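Local coordinates for receptor-type tyrosine-protein phosphatase C (Rattus norvegicus, PDB 5FN8) that dephosphorylates phosphotyrosine in proteins and is probably required for T-cell activation through the antigen receptor, this piece being two fibronectin type III domains of its extracellular region, at residues S110-C118 / C150-Y159; A95-M104 / F169-I180. All coordinates share one frame; numbering follows the deposited sequence.

Interaction 1 of 2, residues S110-C118 / C150-Y159. With NAG (2-acetamido-2-deoxy-beta-D-glucopyranose), chain I.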
loop_
_atom_site.group_PDB
_atom_site.type_symbol
_atom_site.label_atom_id
_atom_site.label_comp_id
_atom_site.label_asym_id
_atom_site.label_seq_id
_atom_site.Cartn_x
_atom_site.Cartn_y
_atom_site.Cartn_z
ATOM N N SER B 110 -18.346 -8.290 30.269
ATOM C CA SER B 110 -19.099 -8.676 31.463
ATOM C C SER B 110 -18.121 -9.340 32.467
ATOM O O SER B 110 -16.901 -9.179 32.329
ATOM C CB SER B 110 -20.270 -9.596 31.095
ATOM O OG SER B 110 -20.064 -10.966 31.403
ATOM N N ASP B 111 -18.653 -10.059 33.477
ATOM C CA ASP B 111 -17.866 -10.745 34.507
ATOM C C ASP B 111 -17.021 -11.897 33.918
ATOM O O ASP B 111 -15.838 -12.027 34.257
ATOM C CB ASP B 111 -18.790 -11.257 35.635
ATOM C CG ASP B 111 -19.522 -10.182 36.444
ATOM O OD1 ASP B 111 -19.998 -9.193 35.833
ATOM O OD2 ASP B 111 -19.670 -10.363 37.682
ATOM N N ASN B 112 -17.626 -12.704 33.016
ATOM C CA ASN B 112 -16.979 -13.848 32.357
ATOM C C ASN B 112 -16.952 -13.723 30.784
ATOM O O ASN B 112 -16.880 -14.733 30.077
ATOM C CB ASN B 112 -17.669 -15.142 32.824
ATOM C CG ASN B 112 -19.080 -15.372 32.303
ATOM O OD1 ASN B 112 -19.742 -14.479 31.746
ATOM N ND2 ASN B 112 -19.572 -16.597 32.475
ATOM N N SER B 113 -17.031 -12.475 30.273
ATOM C CA SER B 113 -17.115 -12.087 28.858
ATOM C C SER B 113 -15.993 -11.081 28.501
ATOM O O SER B 113 -15.762 -10.144 29.265
ATOM C CB SER B 113 -18.481 -11.446 28.604
ATOM O OG SER B 113 -18.968 -11.532 27.278
ATOM N N ILE B 114 -15.311 -11.283 27.346
ATOM C CA ILE B 114 -14.213 -10.452 26.810
ATOM C C ILE B 114 -14.517 -10.084 25.368
ATOM O O ILE B 114 -14.913 -10.930 24.573
ATOM C CB ILE B 114 -12.804 -11.163 26.889
ATOM C CG1 ILE B 114 -12.375 -11.634 28.310
ATOM C CG2 ILE B 114 -11.670 -10.425 26.123
ATOM C CD1 ILE B 114 -12.382 -10.662 29.389
ATOM N N ASN B 115 -14.296 -8.824 25.027
ATOM C CA ASN B 115 -14.459 -8.301 23.671
ATOM C C ASN B 115 -13.060 -8.065 23.093
ATOM O O ASN B 115 -12.185 -7.529 23.796
ATOM C CB ASN B 115 -15.291 -7.006 23.675
ATOM C CG ASN B 115 -16.789 -7.166 23.514
ATOM O OD1 ASN B 115 -17.363 -8.253 23.711
ATOM N ND2 ASN B 115 -17.424 -6.041 23.147
ATOM N N VAL B 116 -12.829 -8.551 21.843
ATOM C CA VAL B 116 -11.556 -8.432 21.137
ATOM C C VAL B 116 -11.785 -7.686 19.806
ATOM O O VAL B 116 -12.684 -8.036 19.053
ATOM C CB VAL B 116 -10.801 -9.792 20.957
ATOM C CG1 VAL B 116 -9.416 -9.576 20.321
ATOM C CG2 VAL B 116 -10.666 -10.544 22.279
ATOM N N THR B 117 -11.002 -6.630 19.554
ATOM C CA THR B 117 -11.106 -5.795 18.347
ATOM C C THR B 117 -9.735 -5.505 17.802
ATOM O O THR B 117 -8.758 -5.451 18.547
ATOM C CB THR B 117 -11.846 -4.467 18.612
ATOM O OG1 THR B 117 -11.198 -3.783 19.687
ATOM C CG2 THR B 117 -13.332 -4.659 18.917
ATOM N N CYS B 118 -9.657 -5.334 16.501
ATOM C CA CYS B 118 -8.416 -5.009 15.829
ATOM C C CYS B 118 -8.744 -4.436 14.475
ATOM O O CYS B 118 -9.904 -4.466 14.036
ATOM C CB CYS B 118 -7.489 -6.226 15.721
ATOM S SG CYS B 118 -7.887 -7.360 14.355
ATOM N N CYS B 150 -12.975 -8.050 12.542
ATOM C CA CYS B 150 -12.197 -8.240 13.746
ATOM C C CYS B 150 -12.885 -7.652 14.946
ATOM O O CYS B 150 -12.366 -6.742 15.593
ATOM C CB CYS B 150 -10.782 -7.710 13.576
ATOM S SG CYS B 150 -9.631 -8.295 14.840
ATOM N N LYS B 151 -14.072 -8.201 15.256
ATOM C CA LYS B 151 -14.889 -7.855 16.405
ATOM C C LYS B 151 -15.460 -9.169 16.964
ATOM O O LYS B 151 -16.408 -9.760 16.419
ATOM C CB LYS B 151 -15.972 -6.803 16.067
ATOM C CG LYS B 151 -16.795 -7.067 14.795
ATOM C CD LYS B 151 -18.215 -6.477 14.877
ATOM C CE LYS B 151 -19.083 -6.890 13.704
ATOM N NZ LYS B 151 -20.430 -6.256 13.757
ATOM N N PHE B 152 -14.798 -9.669 18.012
ATOM C CA PHE B 152 -15.132 -10.940 18.655
ATOM C C PHE B 152 -15.648 -10.722 20.028
ATOM O O PHE B 152 -15.061 -9.960 20.797
ATOM C CB PHE B 152 -13.896 -11.856 18.754
ATOM C CG PHE B 152 -13.165 -12.113 17.457
ATOM C CD1 PHE B 152 -13.532 -13.172 16.631
ATOM C CD2 PHE B 152 -12.089 -11.314 17.069
ATOM C CE1 PHE B 152 -12.853 -13.406 15.427
ATOM C CE2 PHE B 152 -11.395 -11.570 15.877
ATOM C CZ PHE B 152 -11.791 -12.605 15.062
ATOM N N VAL B 153 -16.726 -11.424 20.360
ATOM C CA VAL B 153 -17.314 -11.434 21.698
ATOM C C VAL B 153 -17.109 -12.856 22.222
ATOM O O VAL B 153 -17.598 -13.813 21.621
ATOM C CB VAL B 153 -18.765 -10.864 21.815
ATOM C CG1 VAL B 153 -19.608 -11.180 20.585
ATOM C CG2 VAL B 153 -19.456 -11.327 23.105
ATOM N N VAL B 154 -16.261 -12.974 23.254
ATOM C CA VAL B 154 -15.810 -14.227 23.866
ATOM C C VAL B 154 -16.457 -14.346 25.223
ATOM O O VAL B 154 -15.979 -13.780 26.208
ATOM C CB VAL B 154 -14.255 -14.320 23.949
ATOM C CG1 VAL B 154 -13.810 -15.706 24.370
ATOM C CG2 VAL B 154 -13.575 -13.907 22.633
ATOM N N ASP B 155 -17.552 -15.091 25.277
ATOM C CA ASP B 155 -18.311 -15.245 26.508
ATOM C C ASP B 155 -18.263 -16.651 27.123
ATOM O O ASP B 155 -17.595 -17.533 26.589
ATOM C CB ASP B 155 -19.744 -14.707 26.324
ATOM C CG ASP B 155 -20.507 -15.221 25.118
ATOM O OD1 ASP B 155 -20.515 -16.452 24.901
ATOM O OD2 ASP B 155 -21.153 -14.396 24.431
ATOM N N ASN B 156 -18.918 -16.823 28.284
ATOM C CA ASN B 156 -18.999 -18.074 29.041
ATOM C C ASN B 156 -17.623 -18.648 29.465
ATOM O O ASN B 156 -17.393 -19.870 29.416
ATOM C CB ASN B 156 -19.941 -19.109 28.366
ATOM C CG ASN B 156 -21.325 -18.578 28.002
ATOM O OD1 ASN B 156 -21.958 -17.810 28.745
ATOM N ND2 ASN B 156 -21.840 -18.995 26.849
ATOM N N LEU B 157 -16.725 -17.745 29.918
ATOM C CA LEU B 157 -15.391 -18.104 30.411
ATOM C C LEU B 157 -15.450 -18.331 31.932
ATOM O O LEU B 157 -16.484 -18.059 32.552
ATOM C CB LEU B 157 -14.363 -16.991 30.078
ATOM C CG LEU B 157 -14.171 -16.580 28.608
ATOM C CD1 LEU B 157 -13.490 -15.251 28.531
ATOM C CD2 LEU B 157 -13.326 -17.594 27.832
ATOM N N TYR B 158 -14.357 -18.840 32.539
ATOM C CA TYR B 158 -14.299 -19.022 33.996
ATOM C C TYR B 158 -14.070 -17.637 34.624
ATOM O O TYR B 158 -13.539 -16.745 33.947
ATOM C CB TYR B 158 -13.243 -20.062 34.410
ATOM C CG TYR B 158 -13.566 -21.480 33.966
ATOM C CD1 TYR B 158 -14.690 -22.146 34.450
ATOM C CD2 TYR B 158 -12.707 -22.183 33.127
ATOM C CE1 TYR B 158 -14.972 -23.463 34.077
ATOM C CE2 TYR B 158 -12.991 -23.490 32.729
ATOM C CZ TYR B 158 -14.114 -24.134 33.220
ATOM O OH TYR B 158 -14.385 -25.435 32.848
ATOM N N TYR B 159 -14.530 -17.452 35.882
ATOM C CA TYR B 159 -14.594 -16.185 36.621
ATOM C C TYR B 159 -13.341 -15.413 37.032
ATOM O O TYR B 159 -13.379 -14.168 37.001
ATOM C CB TYR B 159 -15.627 -16.231 37.764
ATOM C CG TYR B 159 -17.035 -16.025 37.253
ATOM C CD1 TYR B 159 -17.469 -14.766 36.835
ATOM C CD2 TYR B 159 -17.910 -17.098 37.109
ATOM C CE1 TYR B 159 -18.760 -14.572 36.339
ATOM C CE2 TYR B 159 -19.203 -16.917 36.611
ATOM C CZ TYR B 159 -19.622 -15.650 36.220
ATOM O OH TYR B 159 -20.882 -15.448 35.701
HETATM C C1 NAG I . -18.840 -5.953 22.943
HETATM C C2 NAG I . -19.402 -4.665 23.546
HETATM C C3 NAG I . -20.914 -4.710 23.316
HETATM C C4 NAG I . -21.222 -4.755 21.821
HETATM C C5 NAG I . -20.467 -5.897 21.140
HETATM C C6 NAG I . -20.495 -5.808 19.629
HETATM C C7 NAG I . -18.133 -3.708 25.439
HETATM C C8 NAG I . -17.845 -3.830 26.902
HETATM N N2 NAG I . -19.092 -4.525 24.960
HETATM O O3 NAG I . -21.530 -3.569 23.904
HETATM O O4 NAG I . -22.624 -4.913 21.616
HETATM O O5 NAG I . -19.080 -5.878 21.528
HETATM O O6 NAG I . -19.828 -6.901 19.003
HETATM O O7 NAG I . -17.524 -2.917 24.721
HETATM O O HOH W 1 -20.678 -14.643 29.325
#

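Interaction 2 of 2, residues A95-M104 / F169-I180. With NAG (2-acetamido-2-deoxy-beta-D-glucopyranose), chain G; NAG (2-acetamido-2-deoxy-beta-D-glucopyranose), chain H.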
loop_
_atom_site.group_PDB
_atom_site.type_symbol
_atom_site.label_atom_id
_atom_site.label_comp_id
_atom_site.label_asym_id
_atom_site.label_seq_id
_atom_site.Cartn_x
_atom_site.Cartn_y
_atom_site.Cartn_z
ATOM N N ALA B 95 0.965 -15.216 -3.694
ATOM C CA ALA B 95 0.603 -14.690 -2.389
ATOM C C ALA B 95 1.741 -14.893 -1.390
ATOM O O ALA B 95 2.615 -15.758 -1.571
ATOM C CB ALA B 95 -0.668 -15.361 -1.891
ATOM N N ALA B 96 1.750 -14.073 -0.344
ATOM C CA ALA B 96 2.731 -14.210 0.727
ATOM C C ALA B 96 1.998 -14.147 2.089
ATOM O O ALA B 96 0.775 -13.950 2.137
ATOM C CB ALA B 96 3.776 -13.095 0.616
ATOM N N ARG B 97 2.741 -14.340 3.202
ATOM C CA ARG B 97 2.179 -14.241 4.544
ATOM C C ARG B 97 1.771 -12.787 4.745
ATOM O O ARG B 97 2.526 -11.878 4.374
ATOM C CB ARG B 97 3.212 -14.612 5.611
ATOM C CG ARG B 97 3.628 -16.071 5.592
ATOM C CD ARG B 97 4.680 -16.322 6.640
ATOM N NE ARG B 97 4.074 -16.647 7.932
ATOM C CZ ARG B 97 4.195 -15.934 9.051
ATOM N NH1 ARG B 97 4.920 -14.819 9.063
ATOM N NH2 ARG B 97 3.595 -16.328 10.164
ATOM N N PRO B 98 0.547 -12.527 5.259
ATOM C CA PRO B 98 0.161 -11.132 5.518
ATOM C C PRO B 98 0.965 -10.613 6.734
ATOM O O PRO B 98 1.718 -11.369 7.383
ATOM C CB PRO B 98 -1.328 -11.272 5.892
ATOM C CG PRO B 98 -1.454 -12.616 6.491
ATOM C CD PRO B 98 -0.478 -13.478 5.753
ATOM N N GLY B 99 0.730 -9.361 7.099
ATOM C CA GLY B 99 1.333 -8.809 8.299
ATOM C C GLY B 99 0.443 -9.051 9.506
ATOM O O GLY B 99 -0.551 -9.772 9.424
ATOM N N LYS B 100 0.806 -8.458 10.638
ATOM C CA LYS B 100 0.048 -8.569 11.874
ATOM C C LYS B 100 -1.068 -7.541 11.891
ATOM O O LYS B 100 -0.974 -6.522 11.250
ATOM C CB LYS B 100 0.957 -8.399 13.090
ATOM C CG LYS B 100 2.060 -9.438 13.220
ATOM C CD LYS B 100 3.079 -9.025 14.279
ATOM C CE LYS B 100 2.564 -9.162 15.689
ATOM N NZ LYS B 100 3.424 -8.454 16.678
ATOM N N VAL B 101 -2.121 -7.811 12.626
ATOM C CA VAL B 101 -3.257 -6.915 12.763
ATOM C C VAL B 101 -2.816 -5.661 13.547
ATOM O O VAL B 101 -1.875 -5.716 14.357
ATOM C CB VAL B 101 -4.492 -7.636 13.412
ATOM C CG1 VAL B 101 -4.974 -8.804 12.550
ATOM C CG2 VAL B 101 -4.239 -8.064 14.879
ATOM N N ASN B 102 -3.506 -4.551 13.322
ATOM C CA ASN B 102 -3.182 -3.300 14.001
ATOM C C ASN B 102 -4.248 -2.928 14.997
ATOM O O ASN B 102 -5.429 -3.130 14.738
ATOM C CB ASN B 102 -2.961 -2.156 12.968
ATOM C CG ASN B 102 -1.719 -2.350 12.128
ATOM O OD1 ASN B 102 -0.578 -2.315 12.637
ATOM N ND2 ASN B 102 -1.919 -2.622 10.836
ATOM N N GLY B 103 -3.814 -2.364 16.111
ATOM C CA GLY B 103 -4.673 -1.844 17.167
ATOM C C GLY B 103 -5.517 -2.868 17.881
ATOM O O GLY B 103 -6.713 -2.632 18.105
ATOM N N MET B 104 -4.890 -4.007 18.253
ATOM C CA MET B 104 -5.601 -5.073 18.952
ATOM C C MET B 104 -5.932 -4.648 20.372
ATOM O O MET B 104 -5.026 -4.359 21.174
ATOM C CB MET B 104 -4.821 -6.387 18.920
ATOM C CG MET B 104 -5.659 -7.582 19.315
ATOM S SD MET B 104 -4.588 -8.989 19.580
ATOM C CE MET B 104 -5.586 -9.966 20.739
ATOM N N PHE B 169 -4.209 -12.917 10.982
ATOM C CA PHE B 169 -4.884 -12.539 9.744
ATOM C C PHE B 169 -4.698 -13.672 8.767
ATOM O O PHE B 169 -3.592 -14.210 8.657
ATOM C CB PHE B 169 -4.290 -11.259 9.150
ATOM C CG PHE B 169 -5.106 -10.706 8.002
ATOM C CD1 PHE B 169 -6.246 -9.947 8.238
ATOM C CD2 PHE B 169 -4.682 -10.860 6.687
ATOM C CE1 PHE B 169 -6.965 -9.384 7.176
ATOM C CE2 PHE B 169 -5.412 -10.320 5.640
ATOM C CZ PHE B 169 -6.540 -9.577 5.897
ATOM N N TYR B 170 -5.771 -14.021 8.064
ATOM C CA TYR B 170 -5.781 -15.024 7.008
ATOM C C TYR B 170 -6.139 -14.340 5.680
ATOM O O TYR B 170 -7.157 -13.653 5.595
ATOM C CB TYR B 170 -6.773 -16.152 7.348
ATOM C CG TYR B 170 -6.842 -17.219 6.281
ATOM C CD1 TYR B 170 -5.741 -18.022 5.998
ATOM C CD2 TYR B 170 -8.018 -17.442 5.561
ATOM C CE1 TYR B 170 -5.788 -18.986 4.996
ATOM C CE2 TYR B 170 -8.079 -18.408 4.557
ATOM C CZ TYR B 170 -6.968 -19.197 4.296
ATOM O OH TYR B 170 -7.034 -20.190 3.341
ATOM N N ASN B 171 -5.302 -14.503 4.668
ATOM C CA ASN B 171 -5.493 -13.835 3.375
ATOM C C ASN B 171 -6.015 -14.734 2.239
ATOM O O ASN B 171 -5.958 -14.347 1.097
ATOM C CB ASN B 171 -4.207 -13.057 2.963
ATOM C CG ASN B 171 -3.072 -13.937 2.499
ATOM O OD1 ASN B 171 -3.237 -15.128 2.243
ATOM N ND2 ASN B 171 -1.885 -13.377 2.382
ATOM N N GLY B 172 -6.554 -15.898 2.568
ATOM C CA GLY B 172 -7.068 -16.845 1.582
ATOM C C GLY B 172 -6.054 -17.905 1.228
ATOM O O GLY B 172 -6.394 -18.915 0.615
ATOM N N GLU B 173 -4.792 -17.683 1.601
ATOM C CA GLU B 173 -3.735 -18.640 1.309
ATOM C C GLU B 173 -2.752 -18.811 2.460
ATOM O O GLU B 173 -2.139 -19.871 2.585
ATOM C CB GLU B 173 -2.989 -18.210 0.038
ATOM C CG GLU B 173 -3.681 -18.669 -1.230
ATOM C CD GLU B 173 -3.023 -18.198 -2.498
ATOM O OE1 GLU B 173 -1.920 -18.692 -2.826
ATOM O OE2 GLU B 173 -3.615 -17.321 -3.161
ATOM N N TYR B 174 -2.586 -17.781 3.289
ATOM C CA TYR B 174 -1.618 -17.808 4.388
ATOM C C TYR B 174 -2.121 -17.150 5.614
ATOM O O TYR B 174 -2.904 -16.207 5.546
ATOM C CB TYR B 174 -0.296 -17.105 3.993
ATOM C CG TYR B 174 0.448 -17.797 2.879
ATOM C CD1 TYR B 174 1.195 -18.946 3.121
ATOM C CD2 TYR B 174 0.418 -17.298 1.576
ATOM C CE1 TYR B 174 1.847 -19.614 2.089
ATOM C CE2 TYR B 174 1.095 -17.941 0.535
ATOM C CZ TYR B 174 1.828 -19.085 0.799
ATOM O OH TYR B 174 2.465 -19.756 -0.221
ATOM N N LEU B 175 -1.601 -17.605 6.741
ATOM C CA LEU B 175 -1.852 -17.048 8.054
ATOM C C LEU B 175 -0.561 -16.273 8.386
ATOM O O LEU B 175 0.532 -16.768 8.117
ATOM C CB LEU B 175 -2.003 -18.230 9.027
ATOM C CG LEU B 175 -2.995 -18.206 10.139
ATOM C CD1 LEU B 175 -4.390 -17.816 9.659
ATOM C CD2 LEU B 175 -3.098 -19.578 10.691
ATOM N N GLY B 176 -0.700 -15.077 8.928
ATOM C CA GLY B 176 0.438 -14.289 9.378
ATOM C C GLY B 176 0.763 -14.560 10.840
ATOM O O GLY B 176 0.235 -15.502 11.454
ATOM N N ASP B 177 1.632 -13.745 11.420
ATOM C CA ASP B 177 2.016 -13.858 12.836
ATOM C C ASP B 177 0.883 -13.346 13.728
ATOM O O ASP B 177 0.181 -12.396 13.331
ATOM C CB ASP B 177 3.300 -13.035 13.114
ATOM C CG ASP B 177 4.600 -13.639 12.609
ATOM O OD1 ASP B 177 4.668 -14.890 12.466
ATOM O OD2 ASP B 177 5.576 -12.883 12.458
ATOM N N PRO B 178 0.703 -13.916 14.944
ATOM C CA PRO B 178 -0.350 -13.408 15.819
ATOM C C PRO B 178 0.054 -12.170 16.614
ATOM O O PRO B 178 1.218 -11.987 16.989
ATOM C CB PRO B 178 -0.574 -14.562 16.791
ATOM C CG PRO B 178 0.748 -15.221 16.896
ATOM C CD PRO B 178 1.403 -15.067 15.563
ATOM N N GLU B 179 -0.937 -11.346 16.910
ATOM C CA GLU B 179 -0.865 -10.276 17.863
ATOM C C GLU B 179 -1.492 -10.913 19.145
ATOM O O GLU B 179 -2.656 -11.343 19.131
ATOM C CB GLU B 179 -1.631 -9.036 17.376
ATOM C CG GLU B 179 -1.272 -7.781 18.164
ATOM C CD GLU B 179 0.212 -7.472 18.259
ATOM O OE1 GLU B 179 0.793 -7.038 17.239
ATOM O OE2 GLU B 179 0.803 -7.705 19.339
ATOM N N ILE B 180 -0.667 -11.070 20.202
ATOM C CA ILE B 180 -1.017 -11.693 21.477
ATOM C C ILE B 180 -1.289 -10.642 22.561
ATOM O O ILE B 180 -0.492 -9.715 22.751
ATOM C CB ILE B 180 0.069 -12.718 21.911
ATOM C CG1 ILE B 180 0.368 -13.719 20.778
ATOM C CG2 ILE B 180 -0.303 -13.420 23.232
ATOM C CD1 ILE B 180 1.523 -14.703 21.013
HETATM C C1 NAG G . -11.783 -19.282 7.713
HETATM C C2 NAG G . -10.738 -20.330 7.320
HETATM C C3 NAG G . -10.659 -20.517 5.801
HETATM C C4 NAG G . -12.044 -20.619 5.171
HETATM C C5 NAG G . -12.937 -19.456 5.592
HETATM C C6 NAG G . -14.353 -19.581 5.067
HETATM C C7 NAG G . -8.296 -20.519 7.843
HETATM C C8 NAG G . -7.186 -19.912 8.642
HETATM N N2 NAG G . -9.472 -19.843 7.856
HETATM O O3 NAG G . -9.978 -21.737 5.518
HETATM O O4 NAG G . -11.905 -20.638 3.753
HETATM O O5 NAG G . -13.033 -19.423 7.023
HETATM O O6 NAG G . -15.165 -18.469 5.418
HETATM O O7 NAG G . -8.134 -21.553 7.201
HETATM C C1 NAG H . 8.366 -15.226 -0.140
HETATM C C2 NAG H . 8.093 -15.286 1.363
HETATM C C3 NAG H . 9.329 -15.824 2.087
HETATM C C4 NAG H . 9.716 -17.191 1.527
HETATM C C5 NAG H . 9.898 -17.112 0.012
HETATM C C6 NAG H . 10.110 -18.461 -0.638
HETATM C C7 NAG H . 6.495 -13.965 2.721
HETATM C C8 NAG H . 6.270 -12.659 3.425
HETATM N N2 NAG H . 7.628 -14.050 1.977
HETATM O O3 NAG H . 9.054 -15.947 3.479
HETATM O O4 NAG H . 10.919 -17.658 2.129
HETATM O O5 NAG H . 8.726 -16.539 -0.594
HETATM O O6 NAG H . 9.163 -19.427 -0.199
HETATM O O7 NAG H . 5.694 -14.897 2.811
HETATM O O HOH W 2 -0.234 -17.894 -4.762
HETATM O O HOH W 3 3.011 -12.010 9.825
HETATM O O HOH W 4 -1.365 -12.067 10.920
#

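Interaction 1 of 2, residues S110-C118 / C150-Y159
Cys150 and Cys118 are joined by a disulfide (SG to SG 2.0 Å, chi3 115°) at one end of an antiparallel ladder in the three-stranded sheet of a fibronectin type III domain. SG of Cys150 stands anti to its own backbone N (chi1 -164°), which carries it over to Cys118. Beyond Lys151, which pairs with Thr117 across a non-hydrogen-bonded site, Phe152 exchanges two nearly straight backbone bonds with Val116. Its side chain packs against Tyr131 and Leu133 of the facing sheet. Val153 packs beside Asn115 and points the same way: its CB lies 3.5 Å from Asn115 OD1, while ND2 of that amide is bonded covalently to C1 of an N-acetylglucosamine. This glycan therefore leaves from the face carrying Asn115, Thr117, Lys151 and Val153. Val154 repeats the two-bond pairing with Ile114, both facing the core. Past Asp155, whose CB touches Ser113 OG at 3.4 Å, regular pairing ends but the chains stay close; a water adds a bridge, donating to Asn112 OD1 and accepting from Asn156 N. Leu157 N bonds to Asn112 O (3.0 Å) in the carbonyl plane, and the side chains of Leu157 and Ile114 cross at about a right angle, CD1 meeting CG1. Finally Tyr159 meets the turn with both an edge and a face of its ring: Asp111 CB abuts the edge 3.4 Å from CE1, and Asn112 CB makes a CH-pi contact over one face, 4.0 Å from the ring centroid.

Interaction 2 of 2, residues A95-M104 / F169-I180
The guanidinium of Arg97 has Gly176 CA over one face and the carboxylate of Asp177 at its edge. Arg97 NH2 donates to Asp177 OD1 at 2.9 Å in a salt bridge, nearly within the guanidinium plane but well above that of the carboxylate; the two planes stand 58° apart. Both nitrogens use OD1, NH1 only weakly. The Tyr174 ring receives Ala95 CB at its edge. Pro98 CG lies at the edge of the Phe169 ring, in its plane, while Pro98 CB comes to 3.5 Å from Phe169 CD2. Tyr170 is sandwiched between Gly172 N and, on the opposite face, the acetamido group of an N-acetylglucosamine.

Asn171 holds the turn to the linker. Its OD1 accepts from Glu173 N and Tyr174 N, the former closing an Asx turn, which fixes the amide so that ND2 meets Ala96 O at 2.7 Å, almost along the C=O axis. Arg97 N binds O7 of a second N-acetylglucosamine at 3.0 Å. One water ties Pro98 O to Asp177 N; another joins Gly99 O, Phe169 N and Asp177 O. Lys100, bent at chi3 (73°), turns NZ back to a salt bridge with Glu179 OE1 at 3.0 Å, its hydrogen bond weak. Farther on, Val101 CG2 touches Glu179 CB, and Met104 SD lies 3.1 Å from Glu179 O.

The contact thus packs the junction of the two fibronectin type III domains and the lead-in to strand 104-108 against the loop joining strands 162-170 and 179-184. Asn125 bonds to Ala96 and Arg97, Phe169 stacks edge-to-face with Tyr131 of strand 130-137, and Met104 enters between the sheets, touching Val116 and Val167.

Overall arrangement
Both contacts belong to the second fibronectin type III domain, their centres about 21 Å apart. Interaction 2 closes the end of the domain facing its partner, about 11 Å from the centre of the chain; interaction 1 lies farther out, about 27 Å from it. They meet directly: Cys118 SG packs on Val101 CB at 3.5 Å, and Val116 CG1 on Met104 CE at 3.9 Å, so the disulfide and the core face of interaction 1 adjoin residues that interaction 2 places against Glu179. Strand 151-154 leads into strand 162-170. Each involves N-acetylglucosamine, attached to Asn115 in interaction 1 and lying over Tyr170 in interaction 2; the phosphatase domains are not in this chain.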